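Local coordinates for transcriptional regulator (Enterococcus faecalis, PDB 3QFI), which belongs to the LytR-CpsA-Psr family of bacterial cell-envelope proteins, with a mixed alpha/beta fold, at residues T68-N73 with I92-E97; Q76-H81 with I242-L247; S251-Q256 with E267-R272. All blocks are in the same frame, centred on the assembly; numbering follows the deposited sequence.

In the fold
From the N terminus, the six-stranded mixed sheet takes up strands 22-28, 44-51 and 56-62 before the hairpin of strands 67-70 and 75-78. Interaction 1 (68-73 with 92-97) closes a short loop by bringing helix 80-98 back against the hairpin turn. Interaction 2 (76-81 with 242-247) starts within that loop and closes far beyond it, so the two cross; they also touch through the hairpin, where Thr-68 meets Asp-77. It ties the hairpin to strand 243-247 across 160 intervening residues. Interaction 3 (251-256 with 267-272) follows in series and closes a short loop, ten residues between its segments, pairing helices 249-262 and 269-280, the first of which directly succeeds strand 243-247.

Interaction 1: T68-N73 with I92-E97; sequences TDIVGN and INTVQE
The turn of a beta hairpin, strands 67-70 and 75-78, rests here on the helix 80-98 that follows it, a beta-beta-alpha unit within the LytR-CpsA-Psr family region. Strand 68-70 and helix segment 92-97 run roughly antiparallel, their axes 148° apart and 8.0 Å at closest approach. Val-71 is the main nonpolar contact: its two methyls spread over residues one helical turn apart. Val-71 CG1, anti to the backbone N, lies 3.9 Å from Asn-93 CB, while Val-71 CG2 lies against Glu-97 CG at 3.4 Å, the valine crossing both side chains at about a right angle.

Next to Asn-93, Thr-94 makes the polar part of the contact. Thr-94 OG1 accepts a weak hydrogen bond from Val-71 N at 3.0 Å, with an N-H...O angle of only 124°. The stronger partner of this hydroxyl is Met-90 O, one turn earlier in the helix, to which a threonine with OG1 beside its own backbone N is well placed to donate. A water adds a second polar link, donating to Asp-69 O at 3.0 Å and to Thr-94 O at 2.7 Å.

Further out, the turn probably helps set the direction of Val-71. Asn-73 N bonds to Ile-70 O at 2.8 Å, and the torsions of Val-71 and Gly-72 are those of a type II turn; at the positive phi of Gly-72 (102°) a beta carbon would be pressed against Val-71 O. Asn-73 ND2 braces the turn by bonding to Thr-75 OG1. Thr-94 CG2 packs 3.7 Å from Asp-69 O.

Interaction 2: Q76-H81 with I242-L247; sequences QDKLNH and IYYQVL
Two rings flank the Lys-78 side chain. The Tyr-244 ring has Asp-77 OD1 at its edge, 4.1 Å from CE2, with the carboxylate turned 39° from the ring plane. Lys-78 crosses the same ring at about a right angle, its CE 3.9 Å from Tyr-244 CD2. Lys-78 NZ is 5.1 Å from the Tyr-244 ring centroid and 17° off the normal, at most a weak cation-pi attraction. On the His-81 ring, Lys-78 CG stands 3.7 Å above the centre of one face, and Asp-77 OD2 lies in plane at the edge.

The lysine is anchored at both ends. Asp-77 OD1 receives Lys-78 N through its anti lone pair, at 2.9 Å, while the chain bends at chi3 and carries Lys-78 NZ to Tyr-243 O, also 2.9 Å. That bond meets the carbonyl at a C=O...N angle of 153°, from above its plane. Ile-242 crosses the lysine obliquely, its CG2 3.7 Å from Lys-78 NZ.

Lys-78 thus bridges two antiparallel hairpins, 67-70/75-78 and 234-238/243-247. NZ also forms a salt bridge with Asp-65, whose backbone bonds to Gln-245, so its charge is probably balanced there, with the Tyr-243 carbonyl fixing its direction.

Interaction 3: S251-Q256 with E267-R272; sequences SLYKTQ and EHASER
Tyr-253 supplies nearly half of the 293 Å² buried where two consecutive helices, 249-262 and 269-280, meet in a helix-loop-helix pairing. The closest CA pairs, Tyr-253 with Arg-272 and Gln-256 with His-268, run in opposite chain directions, as expected when the second helix turns back on the first.

The firm part is the tyrosine ring. Its CG is anti to the backbone N (chi1 -177°), which sends the ring across to the start of the second helix. Arg-272 CB sits over the centre of one face in a CH-pi contact, 3.7 Å from the Tyr-253 ring centroid and only 7° off the normal. The arginine bends at chi2 and passes along the ring, Arg-272 CD 3.8 Å from Tyr-253 CD2 and its guanidinium plane 23° from the ring's. Beside this, the buried Gln-256 and Glu-271 cross at about a right angle, Gln-256 CD lying 3.8 Å from Glu-271 CG. The Glu-271 carboxylate forms a salt bridge with Lys-274 and also lies close to Asp-100, a like charge that the lysine probably offsets.

Toward solvent the contact rests on fewer and less certain atoms. Tyr-253 OH donates to Glu-267 OE2 at 2.6 Å, the oxygen lying in the ring plane at its edge, although the hydroxyl is less surely placed in the model. Glu-267 and Ala-269 are both exposed, and Ala-269 CB merely approaches Tyr-253 OH at 3.9 Å.

Helix 249-262 contacts both helix 269-280, where Leu-252 and Tyr-253 reach Asp-275, and strand 243-247 of the 234-238/243-247 hairpin, where Leu-252 touches Leu-247; Ser-251 and Thr-255 pack on Gln-233 and Leu-232, in the loop joining strands 227-230 and 234-238.

Interaction 1: T68-N73 with I92-E97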
loop_
_atom_site.group_PDB
_atom_site.type_symbol
_atom_site.label_atom_id
_atom_site.label_comp_id
_atom_site.label_asym_id
_atom_site.label_seq_id
_atom_site.Cartn_x
_atom_site.Cartn_y
_atom_site.Cartn_z
ATOM N N THR A 68 -2.033 -5.012 -15.596
ATOM C CA THR A 68 -3.461 -4.729 -15.485
ATOM C C THR A 68 -3.912 -3.668 -16.489
ATOM O O THR A 68 -3.128 -3.180 -17.303
ATOM C CB THR A 68 -3.834 -4.217 -14.075
ATOM O OG1 THR A 68 -2.915 -3.195 -13.656
ATOM C CG2 THR A 68 -3.808 -5.355 -13.081
ATOM N N ASP A 69 -5.186 -3.319 -16.444
ATOM C CA ASP A 69 -5.661 -2.300 -17.341
ATOM C C ASP A 69 -5.299 -0.970 -16.697
ATOM O O ASP A 69 -5.465 -0.788 -15.484
ATOM C CB ASP A 69 -7.170 -2.431 -17.543
ATOM C CG ASP A 69 -7.530 -3.622 -18.407
ATOM O OD1 ASP A 69 -6.996 -3.703 -19.535
ATOM O OD2 ASP A 69 -8.333 -4.483 -17.970
ATOM N N ILE A 70 -4.749 -0.063 -17.497
ATOM C CA ILE A 70 -4.386 1.252 -16.994
ATOM C C ILE A 70 -5.599 2.111 -17.278
ATOM O O ILE A 70 -5.682 2.722 -18.334
ATOM C CB ILE A 70 -3.184 1.850 -17.748
ATOM C CG1 ILE A 70 -2.019 0.861 -17.772
ATOM C CG2 ILE A 70 -2.767 3.160 -17.080
ATOM C CD1 ILE A 70 -1.413 0.564 -16.420
ATOM N N VAL A 71 -6.534 2.158 -16.338
ATOM C CA VAL A 71 -7.767 2.915 -16.524
ATOM C C VAL A 71 -7.517 4.360 -16.943
ATOM O O VAL A 71 -6.841 5.127 -16.257
ATOM C CB VAL A 71 -8.657 2.844 -15.243
ATOM C CG1 VAL A 71 -9.984 3.560 -15.465
ATOM C CG2 VAL A 71 -8.916 1.388 -14.888
ATOM N N GLY A 72 -8.064 4.729 -18.090
ATOM C CA GLY A 72 -7.851 6.072 -18.574
ATOM C C GLY A 72 -6.801 6.130 -19.673
ATOM O O GLY A 72 -6.820 7.060 -20.475
ATOM N N ASN A 73 -5.885 5.163 -19.727
ATOM C CA ASN A 73 -4.857 5.173 -20.776
ATOM C C ASN A 73 -5.236 4.253 -21.958
ATOM O O ASN A 73 -4.579 4.259 -23.010
ATOM C CB ASN A 73 -3.498 4.754 -20.196
ATOM C CG ASN A 73 -2.323 5.214 -21.053
ATOM O OD1 ASN A 73 -2.106 6.415 -21.243
ATOM N ND2 ASN A 73 -1.551 4.257 -21.569
ATOM N N ILE A 92 -5.303 5.822 -8.696
ATOM C CA ILE A 92 -6.463 5.473 -7.896
ATOM C C ILE A 92 -7.452 4.654 -8.727
ATOM O O ILE A 92 -7.913 3.609 -8.288
ATOM C CB ILE A 92 -7.186 6.719 -7.377
ATOM C CG1 ILE A 92 -6.299 7.480 -6.392
ATOM C CG2 ILE A 92 -8.479 6.315 -6.719
ATOM C CD1 ILE A 92 -6.863 8.839 -5.986
ATOM N N ASN A 93 -7.782 5.121 -9.924
ATOM C CA ASN A 93 -8.728 4.387 -10.756
ATOM C C ASN A 93 -8.246 2.979 -11.112
ATOM O O ASN A 93 -8.993 2.022 -10.948
ATOM C CB ASN A 93 -9.047 5.181 -12.031
ATOM C CG ASN A 93 -9.967 6.368 -11.762
ATOM O OD1 ASN A 93 -10.469 7.001 -12.687
ATOM N ND2 ASN A 93 -10.191 6.667 -10.494
ATOM N N THR A 94 -7.003 2.869 -11.579
ATOM C CA THR A 94 -6.383 1.602 -11.962
ATOM C C THR A 94 -6.419 0.600 -10.813
ATOM O O THR A 94 -6.759 -0.569 -11.005
ATOM C CB THR A 94 -4.913 1.843 -12.430
ATOM O OG1 THR A 94 -4.929 2.351 -13.767
ATOM C CG2 THR A 94 -4.080 0.568 -12.380
ATOM N N VAL A 95 -6.067 1.056 -9.620
ATOM C CA VAL A 95 -6.116 0.188 -8.459
ATOM C C VAL A 95 -7.584 -0.178 -8.132
ATOM O O VAL A 95 -7.853 -1.322 -7.773
ATOM C CB VAL A 95 -5.434 0.859 -7.236
ATOM C CG1 VAL A 95 -5.615 -0.000 -6.004
ATOM C CG2 VAL A 95 -3.934 1.046 -7.509
ATOM N N GLN A 96 -8.517 0.779 -8.268
ATOM C CA GLN A 96 -9.949 0.538 -7.998
ATOM C C GLN A 96 -10.530 -0.551 -8.888
ATOM O O GLN A 96 -11.503 -1.209 -8.516
ATOM C CB GLN A 96 -10.807 1.802 -8.198
ATOM C CG GLN A 96 -10.900 2.787 -7.015
ATOM C CD GLN A 96 -12.041 3.819 -7.165
ATOM O OE1 GLN A 96 -12.244 4.393 -8.238
ATOM N NE2 GLN A 96 -12.768 4.066 -6.079
ATOM N N GLU A 97 -9.957 -0.717 -10.077
ATOM C CA GLU A 97 -10.409 -1.745 -11.012
ATOM C C GLU A 97 -9.702 -3.066 -10.700
ATOM O O GLU A 97 -10.287 -4.134 -10.819
ATOM C CB GLU A 97 -10.114 -1.338 -12.466
ATOM C CG GLU A 97 -11.132 -0.387 -13.109
ATOM C CD GLU A 97 -12.534 -0.995 -13.253
ATOM O OE1 GLU A 97 -13.261 -1.091 -12.235
ATOM O OE2 GLU A 97 -12.908 -1.378 -14.388
HETATM O O HOH W 1 -6.727 -2.144 -13.138
#

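Interaction 2: Q76-H81 with I242-L247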
loop_
_atom_site.group_PDB
_atom_site.type_symbol
_atom_site.label_atom_id
_atom_site.label_comp_id
_atom_site.label_asym_id
_atom_site.label_seq_id
_atom_site.Cartn_x
_atom_site.Cartn_y
_atom_site.Cartn_z
ATOM N N GLN A 76 -2.926 -1.733 -21.438
ATOM C CA GLN A 76 -2.646 -2.645 -20.345
ATOM C C GLN A 76 -1.155 -2.544 -20.170
ATOM O O GLN A 76 -0.411 -2.873 -21.093
ATOM C CB GLN A 76 -2.986 -4.098 -20.704
ATOM C CG GLN A 76 -4.468 -4.441 -20.773
ATOM C CD GLN A 76 -5.128 -3.890 -22.027
ATOM O OE1 GLN A 76 -4.792 -4.289 -23.145
ATOM N NE2 GLN A 76 -6.068 -2.963 -21.847
ATOM N N ASP A 77 -0.725 -2.084 -19.001
ATOM C CA ASP A 77 0.697 -1.942 -18.699
ATOM C C ASP A 77 0.917 -2.412 -17.271
ATOM O O ASP A 77 -0.006 -2.892 -16.628
ATOM C CB ASP A 77 1.126 -0.475 -18.818
ATOM C CG ASP A 77 2.487 -0.316 -19.461
ATOM O OD1 ASP A 77 3.430 -1.050 -19.072
ATOM O OD2 ASP A 77 2.615 0.552 -20.358
ATOM N N LYS A 78 2.142 -2.286 -16.770
ATOM C CA LYS A 78 2.407 -2.668 -15.388
ATOM C C LYS A 78 1.914 -1.523 -14.511
ATOM O O LYS A 78 2.164 -0.360 -14.820
ATOM C CB LYS A 78 3.905 -2.912 -15.158
ATOM C CG LYS A 78 4.817 -1.849 -15.725
ATOM C CD LYS A 78 6.277 -2.197 -15.488
ATOM C CE LYS A 78 6.581 -3.629 -15.879
ATOM N NZ LYS A 78 8.002 -3.995 -15.621
ATOM N N LEU A 79 1.188 -1.874 -13.449
ATOM C CA LEU A 79 0.610 -0.929 -12.491
ATOM C C LEU A 79 1.485 0.278 -12.160
ATOM O O LEU A 79 1.007 1.382 -11.908
ATOM C CB LEU A 79 0.290 -1.672 -11.193
ATOM C CG LEU A 79 -0.040 -0.840 -9.953
ATOM C CD1 LEU A 79 -1.391 -0.165 -10.136
ATOM C CD2 LEU A 79 -0.063 -1.748 -8.740
ATOM N N ASN A 80 2.781 0.049 -12.146
ATOM C CA ASN A 80 3.732 1.089 -11.838
ATOM C C ASN A 80 3.528 2.349 -12.694
ATOM O O ASN A 80 3.531 3.461 -12.174
ATOM C CB ASN A 80 5.131 0.531 -12.045
ATOM C CG ASN A 80 6.168 1.346 -11.365
ATOM O OD1 ASN A 80 7.352 1.255 -11.693
ATOM N ND2 ASN A 80 5.743 2.153 -10.385
ATOM N N HIS A 81 3.348 2.162 -14.000
ATOM C CA HIS A 81 3.169 3.271 -14.932
ATOM C C HIS A 81 1.854 4.020 -14.819
ATOM O O HIS A 81 1.621 4.975 -15.563
ATOM C CB HIS A 81 3.285 2.782 -16.371
ATOM C CG HIS A 81 4.594 2.142 -16.694
ATOM N ND1 HIS A 81 4.802 1.432 -17.854
ATOM C CD2 HIS A 81 5.758 2.098 -16.006
ATOM C CE1 HIS A 81 6.039 0.971 -17.868
ATOM N NE2 HIS A 81 6.641 1.361 -16.758
ATOM N N ILE A 242 10.308 -7.251 -21.602
ATOM C CA ILE A 242 10.056 -6.581 -20.332
ATOM C C ILE A 242 9.435 -7.576 -19.375
ATOM O O ILE A 242 8.605 -8.377 -19.774
ATOM C CB ILE A 242 9.114 -5.406 -20.509
ATOM C CG1 ILE A 242 9.769 -4.378 -21.435
ATOM C CG2 ILE A 242 8.776 -4.799 -19.148
ATOM C CD1 ILE A 242 8.939 -3.136 -21.610
ATOM N N TYR A 243 9.854 -7.528 -18.117
ATOM C CA TYR A 243 9.351 -8.445 -17.101
ATOM C C TYR A 243 8.040 -7.993 -16.470
ATOM O O TYR A 243 7.981 -6.936 -15.839
ATOM C CB TYR A 243 10.390 -8.623 -15.986
ATOM C CG TYR A 243 9.839 -9.254 -14.723
ATOM C CD1 TYR A 243 9.690 -10.628 -14.610
ATOM C CD2 TYR A 243 9.426 -8.463 -13.649
ATOM C CE1 TYR A 243 9.141 -11.199 -13.455
ATOM C CE2 TYR A 243 8.878 -9.025 -12.501
ATOM C CZ TYR A 243 8.737 -10.390 -12.410
ATOM O OH TYR A 243 8.192 -10.937 -11.270
ATOM N N TYR A 244 6.985 -8.781 -16.638
ATOM C CA TYR A 244 5.709 -8.436 -16.022
ATOM C C TYR A 244 5.318 -9.567 -15.113
ATOM O O TYR A 244 5.920 -10.630 -15.140
ATOM C CB TYR A 244 4.593 -8.261 -17.047
ATOM C CG TYR A 244 4.834 -7.199 -18.072
ATOM C CD1 TYR A 244 5.639 -7.447 -19.179
ATOM C CD2 TYR A 244 4.224 -5.951 -17.962
ATOM C CE1 TYR A 244 5.826 -6.489 -20.147
ATOM C CE2 TYR A 244 4.411 -4.978 -18.938
ATOM C CZ TYR A 244 5.213 -5.261 -20.026
ATOM O OH TYR A 244 5.408 -4.318 -21.003
ATOM N N GLN A 245 4.298 -9.330 -14.307
ATOM C CA GLN A 245 3.794 -10.343 -13.396
ATOM C C GLN A 245 2.295 -10.503 -13.665
ATOM O O GLN A 245 1.520 -9.550 -13.514
ATOM C CB GLN A 245 4.047 -9.910 -11.948
ATOM C CG GLN A 245 3.461 -10.825 -10.896
ATOM C CD GLN A 245 3.799 -10.367 -9.496
ATOM O OE1 GLN A 245 3.020 -10.564 -8.562
ATOM N NE2 GLN A 245 4.975 -9.752 -9.338
ATOM N N VAL A 246 1.896 -11.697 -14.096
ATOM C CA VAL A 246 0.490 -11.957 -14.381
ATOM C C VAL A 246 -0.125 -12.603 -13.162
ATOM O O VAL A 246 0.284 -13.690 -12.757
ATOM C CB VAL A 246 0.292 -12.910 -15.564
ATOM C CG1 VAL A 246 -1.192 -13.165 -15.767
ATOM C CG2 VAL A 246 0.904 -12.327 -16.812
ATOM N N LEU A 247 -1.111 -11.931 -12.583
ATOM C CA LEU A 247 -1.768 -12.428 -11.388
ATOM C C LEU A 247 -2.621 -13.656 -11.637
ATOM O O LEU A 247 -3.211 -13.832 -12.709
ATOM C CB LEU A 247 -2.631 -11.326 -10.764
ATOM C CG LEU A 247 -1.903 -10.109 -10.184
ATOM C CD1 LEU A 247 -2.913 -9.037 -9.825
ATOM C CD2 LEU A 247 -1.112 -10.519 -8.949
#

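Interaction 3: S251-Q256 with E267-R272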
loop_
_atom_site.group_PDB
_atom_site.type_symbol
_atom_site.label_atom_id
_atom_site.label_comp_id
_atom_site.label_asym_id
_atom_site.label_seq_id
_atom_site.Cartn_x
_atom_site.Cartn_y
_atom_site.Cartn_z
ATOM N N SER A 251 -6.788 -16.560 -7.435
ATOM C CA SER A 251 -6.253 -16.018 -6.186
ATOM C C SER A 251 -6.668 -14.543 -6.105
ATOM O O SER A 251 -6.876 -14.013 -5.008
ATOM C CB SER A 251 -4.727 -16.104 -6.139
ATOM O OG SER A 251 -4.219 -15.244 -5.134
ATOM N N LEU A 252 -6.797 -13.905 -7.275
ATOM C CA LEU A 252 -7.202 -12.500 -7.399
ATOM C C LEU A 252 -8.635 -12.310 -6.910
ATOM O O LEU A 252 -8.928 -11.387 -6.150
ATOM C CB LEU A 252 -7.140 -12.026 -8.862
ATOM C CG LEU A 252 -6.882 -10.529 -9.160
ATOM C CD1 LEU A 252 -7.398 -10.148 -10.545
ATOM C CD2 LEU A 252 -7.552 -9.661 -8.112
ATOM N N TYR A 253 -9.536 -13.173 -7.372
ATOM C CA TYR A 253 -10.932 -13.068 -6.970
ATOM C C TYR A 253 -11.065 -13.195 -5.471
ATOM O O TYR A 253 -11.761 -12.410 -4.840
ATOM C CB TYR A 253 -11.800 -14.138 -7.649
ATOM C CG TYR A 253 -13.285 -14.011 -7.321
ATOM C CD1 TYR A 253 -13.943 -12.783 -7.439
ATOM C CD2 TYR A 253 -14.024 -15.104 -6.874
ATOM C CE1 TYR A 253 -15.284 -12.646 -7.119
ATOM C CE2 TYR A 253 -15.381 -14.976 -6.554
ATOM C CZ TYR A 253 -15.999 -13.738 -6.677
ATOM O OH TYR A 253 -17.326 -13.587 -6.341
ATOM N N LYS A 254 -10.395 -14.186 -4.901
ATOM C CA LYS A 254 -10.459 -14.402 -3.462
ATOM C C LYS A 254 -10.012 -13.121 -2.737
ATOM O O LYS A 254 -10.666 -12.660 -1.804
ATOM C CB LYS A 254 -9.573 -15.594 -3.079
ATOM C CG LYS A 254 -9.498 -15.858 -1.586
ATOM C CD LYS A 254 -8.432 -16.879 -1.259
ATOM C CE LYS A 254 -8.192 -16.904 0.231
ATOM N NZ LYS A 254 -7.773 -15.556 0.734
ATOM N N THR A 255 -8.905 -12.542 -3.179
ATOM C CA THR A 255 -8.411 -11.312 -2.579
ATOM C C THR A 255 -9.442 -10.191 -2.680
ATOM O O THR A 255 -9.663 -9.455 -1.722
ATOM C CB THR A 255 -7.164 -10.827 -3.283
ATOM O OG1 THR A 255 -6.176 -11.859 -3.260
ATOM C CG2 THR A 255 -6.625 -9.571 -2.605
ATOM N N GLN A 256 -10.046 -10.056 -3.855
ATOM C CA GLN A 256 -11.060 -9.036 -4.102
ATOM C C GLN A 256 -12.261 -9.199 -3.206
ATOM O O GLN A 256 -12.764 -8.238 -2.633
ATOM C CB GLN A 256 -11.547 -9.090 -5.551
ATOM C CG GLN A 256 -10.609 -8.454 -6.545
ATOM C CD GLN A 256 -10.926 -8.861 -7.950
ATOM O OE1 GLN A 256 -10.408 -8.293 -8.904
ATOM N NE2 GLN A 256 -11.781 -9.863 -8.091
ATOM N N GLU A 267 -20.112 -10.100 -2.319
ATOM C CA GLU A 267 -19.323 -10.769 -3.332
ATOM C C GLU A 267 -19.721 -10.275 -4.728
ATOM O O GLU A 267 -20.893 -10.035 -5.002
ATOM C CB GLU A 267 -19.534 -12.273 -3.230
ATOM C CG GLU A 267 -18.510 -13.058 -3.994
ATOM C CD GLU A 267 -18.781 -14.544 -3.987
ATOM O OE1 GLU A 267 -18.808 -15.140 -2.886
ATOM O OE2 GLU A 267 -18.973 -15.113 -5.086
ATOM N N HIS A 268 -18.738 -10.113 -5.605
ATOM C CA HIS A 268 -18.998 -9.649 -6.963
ATOM C C HIS A 268 -18.621 -10.723 -7.973
ATOM O O HIS A 268 -17.690 -10.542 -8.749
ATOM C CB HIS A 268 -18.193 -8.390 -7.258
ATOM C CG HIS A 268 -18.686 -7.636 -8.447
ATOM N ND1 HIS A 268 -18.035 -6.533 -8.954
ATOM C CD2 HIS A 268 -19.802 -7.793 -9.196
ATOM C CE1 HIS A 268 -18.732 -6.040 -9.962
ATOM N NE2 HIS A 268 -19.809 -6.785 -10.129
ATOM N N ALA A 269 -19.356 -11.833 -7.955
ATOM C CA ALA A 269 -19.115 -12.972 -8.838
ATOM C C ALA A 269 -18.809 -12.614 -10.284
ATOM O O ALA A 269 -18.124 -13.352 -10.991
ATOM C CB ALA A 269 -20.301 -13.914 -8.787
ATOM N N SER A 270 -19.337 -11.486 -10.725
ATOM C CA SER A 270 -19.116 -11.024 -12.086
ATOM C C SER A 270 -17.642 -10.684 -12.293
ATOM O O SER A 270 -17.132 -10.736 -13.414
ATOM C CB SER A 270 -19.990 -9.794 -12.353
ATOM O OG SER A 270 -19.771 -9.278 -13.643
ATOM N N GLU A 271 -16.949 -10.368 -11.208
ATOM C CA GLU A 271 -15.540 -9.995 -11.307
ATOM C C GLU A 271 -14.641 -11.205 -11.510
ATOM O O GLU A 271 -13.512 -11.104 -11.991
ATOM C CB GLU A 271 -15.098 -9.231 -10.054
ATOM C CG GLU A 271 -13.882 -8.346 -10.273
ATOM C CD GLU A 271 -14.187 -7.157 -11.163
ATOM O OE1 GLU A 271 -15.382 -6.893 -11.415
ATOM O OE2 GLU A 271 -13.236 -6.478 -11.601
ATOM N N ARG A 272 -15.145 -12.353 -11.122
ATOM C CA ARG A 272 -14.399 -13.573 -11.284
ATOM C C ARG A 272 -14.267 -13.856 -12.793
ATOM O O ARG A 272 -13.195 -14.233 -13.273
ATOM C CB ARG A 272 -15.141 -14.681 -10.536
ATOM C CG ARG A 272 -14.895 -16.073 -11.007
ATOM C CD ARG A 272 -13.740 -16.684 -10.289
ATOM N NE ARG A 272 -13.893 -18.132 -10.235
ATOM C CZ ARG A 272 -14.889 -18.756 -9.609
ATOM N NH1 ARG A 272 -15.829 -18.057 -8.978
ATOM N NH2 ARG A 272 -14.946 -20.085 -9.614
#